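Local coordinates for protein beta-xylosidase (PDB 4MLG) that probably hydrolyses xylo-oligosaccharides from their non-reducing ends to release xylose, using the five-bladed beta-propeller of glycoside hydrolase family 43, at residues M1-L7 against D58-V64; E74-W78 against P124-P128; E146-F151 against P183-L188; Y230-Y235 against Y310-I316. One frame throughout, in Å; residues are numbered along the deposited sequence.

Contact 1: residues M1-L7 against D58-V64; sequences MKEPRYL and DVEQGEV
The alpha-amino group of M1 forms a salt bridge with E60, M1 N to E60 OE2 being 2.7 Å, and R5 docks its guanidinium into the turn at D58-V64. R5 is extended (chi1 to chi3 all t), so its planar edge meets the backbone carbonyls: R5 NH1 donates to V59 O at 2.5 Å and R5 NH2 to G62 O at 2.3 Å, both very short, and a weak bond joins R5 NH1 to G62 O at 3.2 Å. The turn is held by an Asx motif, Q61 N to D58 OD2 at 3.1 Å, with V59 and E60 in helical-type backbone angles. Around this polar centre M1, with chi1 p, chi2 t and chi3 p, brings CE to 4.0 Å from V59 CG1, and L7 CD2 lies 4.3 Å from V64 CG2. The CA atoms come nearest at M1-E60 (5.8 Å) and L7-V64 (6.7 Å), while K2-P4 bow away from the turn. R5 pairs its backbone with V305, making strand 5-6 the outermost strand of the last blade, and the turn joins strands 50-56 and 64-72 of the first; the contact spans the ring closure, consistent with a Velcro-like fastening, with L7 and V59 packed on strand 302-308.

Contact 2: residues E74-W78 against P124-P128; sequences EDIPW and PQENP
Two irregular segments, E74-W78 and P124-P128, run in the same general direction, with nearest CA pairs I76-P124 (6.1 Å), P77-E126 (5.2 Å) and W78-N127 (5.7 Å). The leading aromatic interaction is a CH-pi contact: W78, at chi1 63° (p) and chi2 -83°, lays one indole face against P128, whose CD sits 3.6 Å from the centroid of the five-membered ring. Proline packing makes up most of the remainder. P124 CG lies 3.4 Å from D75 O, P124 CB is 4.3 Å from I76 CG1, and P77 CG reaches within 3.7 Å of E126 CA. The polar link is indirect, through a water that accepts from W78 NE1 at 3.3 Å and donates to Q125 O at 2.6 Å. The segments lead into and out of the second propeller blade, where I76 and W78 also pack on strand 94-102, and K130 of the second subunit packs on P77 and W78. Since direct hydrogen bonds between the segments are absent, shape fit of prolines and indole, plus one bridging water, holds these loops together at the subunit interface.

Contact 3: residues E146-F151 against P183-L188; sequences EYYMYF and PKVVRL
V186 is at the apolar centre: its CG1 lies 3.9 Å from M149 CB and 4.0 Å from F151 CE2. On this same sheet face F151 (chi1 p) turns its ring over K184, whose CB is 3.7 Å from the ring centroid in a CH-pi contact. The other face carries Y150 CE1 against V185 CG2 at 3.5 Å and Y148 CE1 against R187 CB at 3.9 Å, both tyrosines having chi1 m. Between the faces, strands 147-151 and 184-188 run antiparallel, their axes 4.7 Å apart at 151°. M149-V186 and F151-K184 are hydrogen-bonded pairs (M149 N to V186 O 2.8 Å, V186 N to M149 O 3.0 Å, F151 N to K184 O 3.0 Å, K184 N to F151 O 2.8 Å); Y148-R187 and Y150-V185 are non-hydrogen-bonded pairs. At the polar edge a salt bridge joins E146 OE1 to R187 NH1 at 3.6 Å, while K184 NZ pairs with D201. Flanked by strands 138-141 and 200-205, these are the two middle strands of a four-stranded antiparallel propeller blade, with the Y150 side chain about 9 Å from the bound calcium.

Contact 4: residues Y230-Y235 against Y310-I316; sequences YNGKYY and YNPDGSI
An aromatic cluster joins a beta-hairpin turn of the fourth propeller blade to the loop that follows strand 302-308 of the fifth. The hairpin links strands 223-230 and 233-239 through N231 and G232, both with positive phi (55/43 and 68/30), close to a type I' turn; Y230 N bonds to K233 O at 3.0 Å, and the return bond from K233 N to Y230 O, 3.1 Å, is weak. Opposite it, N311-G314 make a type I turn, with G314 N to N311 O and N311 N to S315 O both 2.7 Å. The side chain of D313 braces the turn, its OD1 accepting from S315 OG at 2.7 Å.

Between the two turns Y230 (chi1 t) and Y310 (chi1 m) stack face to face, centroids 3.8 Å apart and planes at 9°, with Y230 CE2 3.5 Å from Y310 CG. W284 of the fifth blade meets the Y310 ring edge-to-face. Y235 completes the cluster, its ring oblique to Y310 at 5.8 Å between centroids, and its CD1 lies 4.1 Å from I316 CD1. G314 adopts phi/psi of 100/-20, and a CB there would clash with K233 NZ. With chi1 m, Y235 brings its hydroxyl to the turn backbone, donating a hydrogen bond from OH to G314 O at 2.6 Å.

How the contacts relate
Contact 3 is the buried member of the set, a regular pairing within one blade near the calcium site, whereas contacts 1, 2 and 4 lie about 20 Å from the chain's centre and are only partly buried. Contacts 1 and 4 both tie terminal parts of the chain to neighbouring blades, one by a terminal salt bridge and arginine-to-carbonyl hydrogen bonds, the other mainly by stacked tyrosines; each involves a segment next to strand 302-308. Contacts 3 and 4 reach the same eight-stranded sheet, which joins two blades, yet their nearest atoms stay about 6 Å apart. Contact 2, alone in touching the second subunit, depends on proline and tryptophan surfaces instead of backbone pairing.

Contact 1: residues M1-L7 against D58-V64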
# COMPACT_ATOMS: atom_id res chain seq x y z
N MET A 1 -36.58 8.30 -24.72
CA MET A 1 -36.38 6.91 -25.13
C MET A 1 -37.31 5.95 -24.39
O MET A 1 -37.28 5.86 -23.17
CB MET A 1 -34.92 6.50 -24.93
CG MET A 1 -34.34 6.89 -23.58
SD MET A 1 -32.67 6.25 -23.31
CE MET A 1 -31.80 6.97 -24.70
N LYS A 2 -38.14 5.25 -25.15
CA LYS A 2 -39.05 4.26 -24.57
C LYS A 2 -38.31 2.97 -24.28
O LYS A 2 -38.66 2.23 -23.36
CB LYS A 2 -40.23 3.99 -25.52
CG LYS A 2 -41.10 5.21 -25.80
CD LYS A 2 -42.24 4.86 -26.74
CE LYS A 2 -43.10 6.08 -27.03
NZ LYS A 2 -44.21 5.76 -27.97
N GLU A 3 -37.27 2.70 -25.06
CA GLU A 3 -36.45 1.51 -24.88
C GLU A 3 -34.99 1.90 -24.65
O GLU A 3 -34.52 2.89 -25.20
CB GLU A 3 -36.57 0.60 -26.11
CG GLU A 3 -37.99 0.17 -26.44
CD GLU A 3 -38.60 -0.73 -25.37
OE1 GLU A 3 -37.83 -1.40 -24.65
OE2 GLU A 3 -39.84 -0.75 -25.26
N PRO A 4 -34.28 1.11 -23.83
CA PRO A 4 -32.86 1.34 -23.56
C PRO A 4 -32.03 1.30 -24.84
O PRO A 4 -32.22 0.41 -25.67
CB PRO A 4 -32.49 0.16 -22.65
CG PRO A 4 -33.77 -0.23 -22.01
CD PRO A 4 -34.82 -0.01 -23.05
N ARG A 5 -31.11 2.25 -24.98
CA ARG A 5 -30.30 2.36 -26.18
C ARG A 5 -28.85 1.99 -25.93
O ARG A 5 -28.22 2.51 -25.01
CB ARG A 5 -30.39 3.79 -26.73
CG ARG A 5 -29.46 4.06 -27.91
CD ARG A 5 -29.37 5.55 -28.22
NE ARG A 5 -28.41 5.82 -29.28
CZ ARG A 5 -28.04 7.04 -29.65
NH1 ARG A 5 -28.54 8.11 -29.04
NH2 ARG A 5 -27.16 7.20 -30.63
N TYR A 6 -28.32 1.09 -26.75
CA TYR A 6 -26.90 0.74 -26.70
C TYR A 6 -26.08 1.79 -27.45
O TYR A 6 -26.39 2.13 -28.59
CB TYR A 6 -26.66 -0.65 -27.28
CG TYR A 6 -27.13 -1.78 -26.39
CD1 TYR A 6 -26.30 -2.30 -25.41
CD2 TYR A 6 -28.41 -2.31 -26.52
CE1 TYR A 6 -26.72 -3.33 -24.59
CE2 TYR A 6 -28.84 -3.34 -25.70
CZ TYR A 6 -27.99 -3.85 -24.73
OH TYR A 6 -28.40 -4.87 -23.91
N LEU A 7 -25.04 2.30 -26.80
CA LEU A 7 -24.28 3.42 -27.34
C LEU A 7 -23.05 2.99 -28.14
O LEU A 7 -22.78 3.53 -29.22
CB LEU A 7 -23.87 4.37 -26.22
CG LEU A 7 -25.03 4.92 -25.39
CD1 LEU A 7 -24.52 5.80 -24.26
CD2 LEU A 7 -25.99 5.69 -26.28
N ASP A 58 -26.80 14.38 -28.23
CA ASP A 58 -28.18 13.98 -27.97
C ASP A 58 -28.22 12.52 -27.53
O ASP A 58 -27.82 11.63 -28.27
CB ASP A 58 -29.04 14.18 -29.21
CG ASP A 58 -30.50 13.84 -28.98
OD1 ASP A 58 -30.98 14.05 -27.85
OD2 ASP A 58 -31.15 13.35 -29.92
N VAL A 59 -28.61 12.29 -26.29
CA VAL A 59 -28.58 10.95 -25.75
C VAL A 59 -29.53 10.01 -26.47
O VAL A 59 -29.18 8.89 -26.80
CB VAL A 59 -28.92 10.96 -24.25
CG1 VAL A 59 -28.95 9.55 -23.70
CG2 VAL A 59 -27.91 11.78 -23.49
N GLU A 60 -30.75 10.47 -26.70
CA GLU A 60 -31.77 9.65 -27.36
C GLU A 60 -31.62 9.27 -28.83
O GLU A 60 -31.84 8.12 -29.19
CB GLU A 60 -33.14 10.21 -27.07
CG GLU A 60 -33.59 9.91 -25.66
CD GLU A 60 -34.41 11.02 -25.09
OE1 GLU A 60 -34.03 12.18 -25.28
OE2 GLU A 60 -35.43 10.72 -24.44
N GLN A 61 -31.27 10.21 -29.70
CA GLN A 61 -31.04 9.87 -31.10
C GLN A 61 -29.69 10.33 -31.64
O GLN A 61 -29.42 10.22 -32.83
CB GLN A 61 -32.18 10.35 -32.01
CG GLN A 61 -32.58 9.33 -33.06
CD GLN A 61 -34.08 9.12 -33.16
OE1 GLN A 61 -34.86 9.95 -32.70
NE2 GLN A 61 -34.49 8.02 -33.77
N GLY A 62 -28.85 10.85 -30.75
CA GLY A 62 -27.57 11.41 -31.12
C GLY A 62 -26.46 10.47 -31.55
O GLY A 62 -26.39 9.34 -31.12
N GLU A 63 -25.57 10.95 -32.40
CA GLU A 63 -24.37 10.19 -32.74
C GLU A 63 -23.41 10.11 -31.56
O GLU A 63 -23.31 11.04 -30.77
CB GLU A 63 -23.66 10.80 -33.94
CG GLU A 63 -22.36 10.09 -34.28
CD GLU A 63 -21.63 10.70 -35.44
OE1 GLU A 63 -20.40 10.87 -35.33
OE2 GLU A 63 -22.27 10.99 -36.47
N VAL A 64 -22.69 9.00 -31.43
CA VAL A 64 -21.73 8.85 -30.35
C VAL A 64 -20.30 8.89 -30.88
O VAL A 64 -19.97 8.22 -31.84
CB VAL A 64 -21.93 7.54 -29.60
CG1 VAL A 64 -21.08 7.52 -28.34
CG2 VAL A 64 -23.40 7.37 -29.24

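Contact 2: residues E74-W78 against P124-P128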
# COMPACT_ATOMS: atom_id res chain seq x y z
N GLU A 74 0.36 1.09 -19.13
CA GLU A 74 1.77 1.31 -19.46
C GLU A 74 2.21 2.74 -19.13
O GLU A 74 3.34 2.97 -18.73
CB GLU A 74 2.05 1.02 -20.94
CG GLU A 74 1.87 -0.43 -21.35
CD GLU A 74 0.49 -0.73 -21.88
OE1 GLU A 74 0.39 -1.43 -22.91
OE2 GLU A 74 -0.50 -0.26 -21.28
N ASP A 75 1.29 3.69 -19.31
CA ASP A 75 1.60 5.10 -19.10
C ASP A 75 1.65 5.47 -17.62
O ASP A 75 2.11 6.56 -17.26
CB ASP A 75 0.59 5.99 -19.83
CG ASP A 75 0.47 5.66 -21.30
OD1 ASP A 75 1.40 5.03 -21.85
OD2 ASP A 75 -0.55 6.04 -21.92
N ILE A 76 1.18 4.57 -16.77
CA ILE A 76 1.17 4.81 -15.33
C ILE A 76 2.44 4.26 -14.67
O ILE A 76 2.73 3.07 -14.79
CB ILE A 76 -0.08 4.20 -14.67
CG1 ILE A 76 -1.34 4.64 -15.40
CG2 ILE A 76 -0.16 4.58 -13.20
CD1 ILE A 76 -2.61 3.99 -14.89
N PRO A 77 3.20 5.13 -13.99
CA PRO A 77 4.49 4.76 -13.40
C PRO A 77 4.39 3.74 -12.26
O PRO A 77 5.24 2.86 -12.16
CB PRO A 77 5.02 6.09 -12.87
CG PRO A 77 4.30 7.14 -13.66
CD PRO A 77 2.94 6.57 -13.88
N TRP A 78 3.37 3.87 -11.42
CA TRP A 78 3.22 2.98 -10.27
C TRP A 78 2.34 1.78 -10.61
O TRP A 78 1.92 1.04 -9.72
CB TRP A 78 2.62 3.74 -9.08
CG TRP A 78 1.23 4.27 -9.32
CD1 TRP A 78 0.90 5.43 -9.96
CD2 TRP A 78 -0.00 3.67 -8.91
NE1 TRP A 78 -0.47 5.58 -9.97
CE2 TRP A 78 -1.04 4.52 -9.34
CE3 TRP A 78 -0.33 2.49 -8.23
CZ2 TRP A 78 -2.39 4.22 -9.11
CZ3 TRP A 78 -1.66 2.20 -8.00
CH2 TRP A 78 -2.67 3.07 -8.43
N PRO A 124 -1.12 10.96 -15.99
CA PRO A 124 -1.21 10.42 -14.63
C PRO A 124 -0.10 10.93 -13.73
O PRO A 124 1.00 11.24 -14.20
CB PRO A 124 -1.06 8.92 -14.84
CG PRO A 124 -0.19 8.81 -16.05
CD PRO A 124 -0.57 9.97 -16.94
N GLN A 125 -0.38 11.01 -12.43
CA GLN A 125 0.65 11.32 -11.45
C GLN A 125 1.53 10.09 -11.28
O GLN A 125 1.12 8.98 -11.63
CB GLN A 125 0.02 11.71 -10.11
CG GLN A 125 -0.85 12.96 -10.17
CD GLN A 125 -0.05 14.21 -10.47
OE1 GLN A 125 0.21 14.53 -11.63
NE2 GLN A 125 0.33 14.93 -9.42
N GLU A 126 2.73 10.27 -10.75
CA GLU A 126 3.68 9.17 -10.67
C GLU A 126 3.38 8.22 -9.51
O GLU A 126 3.87 7.09 -9.49
CB GLU A 126 5.11 9.70 -10.57
CG GLU A 126 5.52 10.54 -11.76
CD GLU A 126 6.95 11.03 -11.66
OE1 GLU A 126 7.67 10.56 -10.76
OE2 GLU A 126 7.34 11.88 -12.49
N ASN A 127 2.57 8.67 -8.56
CA ASN A 127 2.22 7.86 -7.40
C ASN A 127 0.74 7.95 -7.06
O ASN A 127 0.09 8.95 -7.35
CB ASN A 127 3.07 8.27 -6.19
CG ASN A 127 4.54 7.98 -6.38
OD1 ASN A 127 5.31 8.85 -6.80
ND2 ASN A 127 4.95 6.75 -6.08
N PRO A 128 0.19 6.88 -6.46
CA PRO A 128 -1.22 6.90 -6.08
C PRO A 128 -1.48 7.87 -4.93
O PRO A 128 -0.53 8.28 -4.26
CB PRO A 128 -1.47 5.46 -5.61
CG PRO A 128 -0.14 4.98 -5.17
CD PRO A 128 0.84 5.60 -6.12
O HOH W 1 -1.40 8.46 -11.21

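Contact 3: residues E146-F151 against P183-L188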
# COMPACT_ATOMS: atom_id res chain seq x y z
N GLU A 146 -16.91 22.26 -2.11
CA GLU A 146 -15.90 21.21 -1.97
C GLU A 146 -16.19 20.03 -2.89
O GLU A 146 -17.28 19.90 -3.44
CB GLU A 146 -15.83 20.73 -0.52
CG GLU A 146 -15.59 21.84 0.50
CD GLU A 146 -14.19 22.42 0.42
OE1 GLU A 146 -13.30 21.79 -0.19
OE2 GLU A 146 -13.97 23.51 0.98
N TYR A 147 -15.19 19.17 -3.07
CA TYR A 147 -15.33 17.97 -3.88
C TYR A 147 -15.12 16.72 -3.02
O TYR A 147 -14.10 16.60 -2.34
CB TYR A 147 -14.34 17.98 -5.05
CG TYR A 147 -14.72 18.91 -6.18
CD1 TYR A 147 -15.01 18.42 -7.44
CD2 TYR A 147 -14.78 20.29 -5.98
CE1 TYR A 147 -15.35 19.26 -8.48
CE2 TYR A 147 -15.13 21.14 -7.01
CZ TYR A 147 -15.41 20.62 -8.26
OH TYR A 147 -15.76 21.47 -9.29
N TYR A 148 -16.08 15.81 -3.05
CA TYR A 148 -16.03 14.62 -2.21
C TYR A 148 -15.84 13.34 -3.03
O TYR A 148 -16.40 13.20 -4.11
CB TYR A 148 -17.30 14.51 -1.36
CG TYR A 148 -17.51 15.69 -0.43
CD1 TYR A 148 -17.05 15.66 0.88
CD2 TYR A 148 -18.18 16.83 -0.86
CE1 TYR A 148 -17.25 16.74 1.73
CE2 TYR A 148 -18.38 17.91 -0.02
CZ TYR A 148 -17.92 17.85 1.27
OH TYR A 148 -18.12 18.93 2.12
N MET A 149 -15.05 12.41 -2.50
CA MET A 149 -14.86 11.11 -3.13
C MET A 149 -15.61 10.02 -2.37
O MET A 149 -15.47 9.91 -1.15
CB MET A 149 -13.38 10.74 -3.23
CG MET A 149 -13.14 9.29 -3.66
SD MET A 149 -11.43 8.73 -3.59
CE MET A 149 -10.72 9.62 -4.97
N TYR A 150 -16.38 9.22 -3.09
CA TYR A 150 -17.04 8.06 -2.51
C TYR A 150 -16.46 6.81 -3.14
O TYR A 150 -16.52 6.63 -4.36
CB TYR A 150 -18.55 8.13 -2.74
CG TYR A 150 -19.20 9.36 -2.15
CD1 TYR A 150 -19.72 9.35 -0.86
CD2 TYR A 150 -19.28 10.54 -2.88
CE1 TYR A 150 -20.30 10.47 -0.32
CE2 TYR A 150 -19.86 11.67 -2.34
CZ TYR A 150 -20.37 11.63 -1.06
OH TYR A 150 -20.94 12.76 -0.53
N PHE A 151 -15.88 5.94 -2.31
CA PHE A 151 -15.26 4.73 -2.82
C PHE A 151 -15.56 3.52 -1.94
O PHE A 151 -16.19 3.64 -0.89
CB PHE A 151 -13.75 4.91 -2.97
CG PHE A 151 -13.02 5.09 -1.67
CD1 PHE A 151 -12.44 4.01 -1.03
CD2 PHE A 151 -12.90 6.35 -1.10
CE1 PHE A 151 -11.77 4.17 0.17
CE2 PHE A 151 -12.23 6.52 0.10
CZ PHE A 151 -11.66 5.43 0.73
N PRO A 183 -19.70 2.05 2.59
CA PRO A 183 -18.85 2.73 1.61
C PRO A 183 -18.12 3.89 2.28
O PRO A 183 -18.56 4.34 3.34
CB PRO A 183 -19.85 3.25 0.57
CG PRO A 183 -21.14 3.35 1.31
CD PRO A 183 -21.13 2.21 2.28
N LYS A 184 -17.03 4.36 1.69
CA LYS A 184 -16.23 5.40 2.32
C LYS A 184 -16.42 6.75 1.66
O LYS A 184 -16.66 6.84 0.45
CB LYS A 184 -14.75 5.01 2.32
CG LYS A 184 -14.44 3.78 3.15
CD LYS A 184 -14.77 4.01 4.61
CE LYS A 184 -14.48 2.77 5.45
NZ LYS A 184 -14.78 3.01 6.89
N VAL A 185 -16.32 7.81 2.46
CA VAL A 185 -16.41 9.18 1.96
C VAL A 185 -15.22 9.99 2.47
O VAL A 185 -14.84 9.88 3.64
CB VAL A 185 -17.74 9.84 2.39
CG1 VAL A 185 -17.97 9.68 3.88
CG2 VAL A 185 -17.76 11.31 1.99
N VAL A 186 -14.63 10.79 1.59
CA VAL A 186 -13.50 11.63 1.98
C VAL A 186 -13.49 12.93 1.17
O VAL A 186 -13.77 12.93 -0.03
CB VAL A 186 -12.15 10.88 1.84
CG1 VAL A 186 -11.91 10.45 0.41
CG2 VAL A 186 -11.00 11.73 2.36
N ARG A 187 -13.19 14.04 1.84
CA ARG A 187 -13.12 15.33 1.17
C ARG A 187 -11.74 15.52 0.54
O ARG A 187 -10.72 15.28 1.18
CB ARG A 187 -13.43 16.47 2.15
CG ARG A 187 -13.41 17.85 1.52
CD ARG A 187 -13.81 18.94 2.51
NE ARG A 187 -12.89 19.02 3.65
CZ ARG A 187 -11.81 19.79 3.69
NH1 ARG A 187 -11.50 20.55 2.65
NH2 ARG A 187 -11.03 19.79 4.76
N LEU A 188 -11.72 15.96 -0.71
CA LEU A 188 -10.48 16.23 -1.41
C LEU A 188 -10.05 17.68 -1.20
O LEU A 188 -10.89 18.57 -1.13
CB LEU A 188 -10.64 15.96 -2.91
CG LEU A 188 -10.88 14.51 -3.32
CD1 LEU A 188 -11.30 14.43 -4.78
CD2 LEU A 188 -9.64 13.67 -3.08

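Contact 4: residues Y230-Y235 against Y310-I316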
# COMPACT_ATOMS: atom_id res chain seq x y z
N TYR A 230 -31.07 16.03 -6.56
CA TYR A 230 -32.33 16.34 -7.23
C TYR A 230 -33.39 16.85 -6.26
O TYR A 230 -33.65 16.22 -5.23
CB TYR A 230 -32.85 15.11 -7.98
CG TYR A 230 -34.31 15.20 -8.38
CD1 TYR A 230 -34.70 15.93 -9.50
CD2 TYR A 230 -35.29 14.54 -7.65
CE1 TYR A 230 -36.03 16.01 -9.86
CE2 TYR A 230 -36.62 14.62 -8.01
CZ TYR A 230 -36.99 15.35 -9.12
OH TYR A 230 -38.31 15.42 -9.47
N ASN A 231 -33.98 17.99 -6.60
CA ASN A 231 -35.06 18.58 -5.82
C ASN A 231 -34.70 18.82 -4.35
O ASN A 231 -35.49 18.54 -3.45
CB ASN A 231 -36.33 17.73 -5.92
CG ASN A 231 -37.60 18.55 -5.77
OD1 ASN A 231 -37.57 19.67 -5.26
ND2 ASN A 231 -38.72 17.99 -6.22
N GLY A 232 -33.50 19.33 -4.12
CA GLY A 232 -33.04 19.64 -2.78
C GLY A 232 -32.80 18.41 -1.92
O GLY A 232 -32.94 18.47 -0.70
N LYS A 233 -32.43 17.30 -2.56
CA LYS A 233 -32.20 16.06 -1.83
C LYS A 233 -31.02 15.29 -2.41
O LYS A 233 -30.78 15.32 -3.62
CB LYS A 233 -33.47 15.19 -1.84
CG LYS A 233 -33.58 14.24 -0.67
CD LYS A 233 -34.81 13.35 -0.80
CE LYS A 233 -36.08 14.16 -0.96
NZ LYS A 233 -37.28 13.30 -1.14
N TYR A 234 -30.28 14.60 -1.55
CA TYR A 234 -29.15 13.79 -1.99
C TYR A 234 -29.58 12.37 -2.34
O TYR A 234 -30.47 11.80 -1.70
CB TYR A 234 -28.06 13.75 -0.91
CG TYR A 234 -27.25 15.02 -0.79
CD1 TYR A 234 -26.03 15.15 -1.43
CD2 TYR A 234 -27.71 16.08 -0.02
CE1 TYR A 234 -25.29 16.31 -1.32
CE2 TYR A 234 -26.98 17.25 0.10
CZ TYR A 234 -25.76 17.36 -0.55
OH TYR A 234 -25.03 18.51 -0.43
N TYR A 235 -28.95 11.79 -3.36
CA TYR A 235 -29.25 10.43 -3.77
C TYR A 235 -27.98 9.60 -3.90
O TYR A 235 -27.23 9.76 -4.86
CB TYR A 235 -30.02 10.41 -5.09
CG TYR A 235 -31.43 10.94 -5.02
CD1 TYR A 235 -32.50 10.08 -4.79
CD2 TYR A 235 -31.70 12.29 -5.18
CE1 TYR A 235 -33.80 10.56 -4.72
CE2 TYR A 235 -33.00 12.78 -5.11
CZ TYR A 235 -34.04 11.91 -4.88
OH TYR A 235 -35.33 12.39 -4.81
N TYR A 310 -38.62 10.41 -11.95
CA TYR A 310 -38.90 10.54 -10.52
C TYR A 310 -40.39 10.63 -10.24
O TYR A 310 -41.17 11.11 -11.07
CB TYR A 310 -38.21 11.77 -9.94
CG TYR A 310 -36.70 11.77 -10.06
CD1 TYR A 310 -35.91 11.13 -9.11
CD2 TYR A 310 -36.07 12.42 -11.11
CE1 TYR A 310 -34.53 11.14 -9.21
CE2 TYR A 310 -34.69 12.43 -11.22
CZ TYR A 310 -33.93 11.79 -10.27
OH TYR A 310 -32.55 11.79 -10.38
N ASN A 311 -40.79 10.16 -9.06
CA ASN A 311 -42.14 10.36 -8.57
C ASN A 311 -42.19 11.65 -7.76
O ASN A 311 -41.19 12.04 -7.15
CB ASN A 311 -42.58 9.17 -7.73
CG ASN A 311 -42.77 7.91 -8.55
OD1 ASN A 311 -43.32 7.95 -9.65
ND2 ASN A 311 -42.30 6.79 -8.03
N PRO A 312 -43.35 12.33 -7.76
CA PRO A 312 -43.53 13.61 -7.05
C PRO A 312 -43.11 13.57 -5.58
O PRO A 312 -42.79 14.62 -5.02
CB PRO A 312 -45.03 13.86 -7.17
CG PRO A 312 -45.41 13.19 -8.44
CD PRO A 312 -44.56 11.95 -8.51
N ASP A 313 -43.09 12.39 -4.97
CA ASP A 313 -42.67 12.27 -3.57
C ASP A 313 -41.16 12.13 -3.44
O ASP A 313 -40.63 11.94 -2.34
CB ASP A 313 -43.39 11.10 -2.88
CG ASP A 313 -42.84 9.75 -3.30
OD1 ASP A 313 -42.54 9.58 -4.50
OD2 ASP A 313 -42.71 8.87 -2.43
N GLY A 314 -40.45 12.22 -4.57
CA GLY A 314 -39.00 12.18 -4.57
C GLY A 314 -38.41 10.83 -4.95
O GLY A 314 -37.25 10.74 -5.33
N SER A 315 -39.22 9.78 -4.83
CA SER A 315 -38.76 8.43 -5.13
C SER A 315 -38.45 8.25 -6.62
O SER A 315 -38.93 9.01 -7.46
CB SER A 315 -39.79 7.40 -4.68
OG SER A 315 -41.02 7.57 -5.36
N ILE A 316 -37.64 7.24 -6.93
CA ILE A 316 -37.26 6.95 -8.31
C ILE A 316 -38.06 5.77 -8.85
O ILE A 316 -38.15 4.73 -8.21
CB ILE A 316 -35.75 6.62 -8.42
CG1 ILE A 316 -34.91 7.69 -7.73
CG2 ILE A 316 -35.34 6.47 -9.88
CD1 ILE A 316 -33.43 7.39 -7.73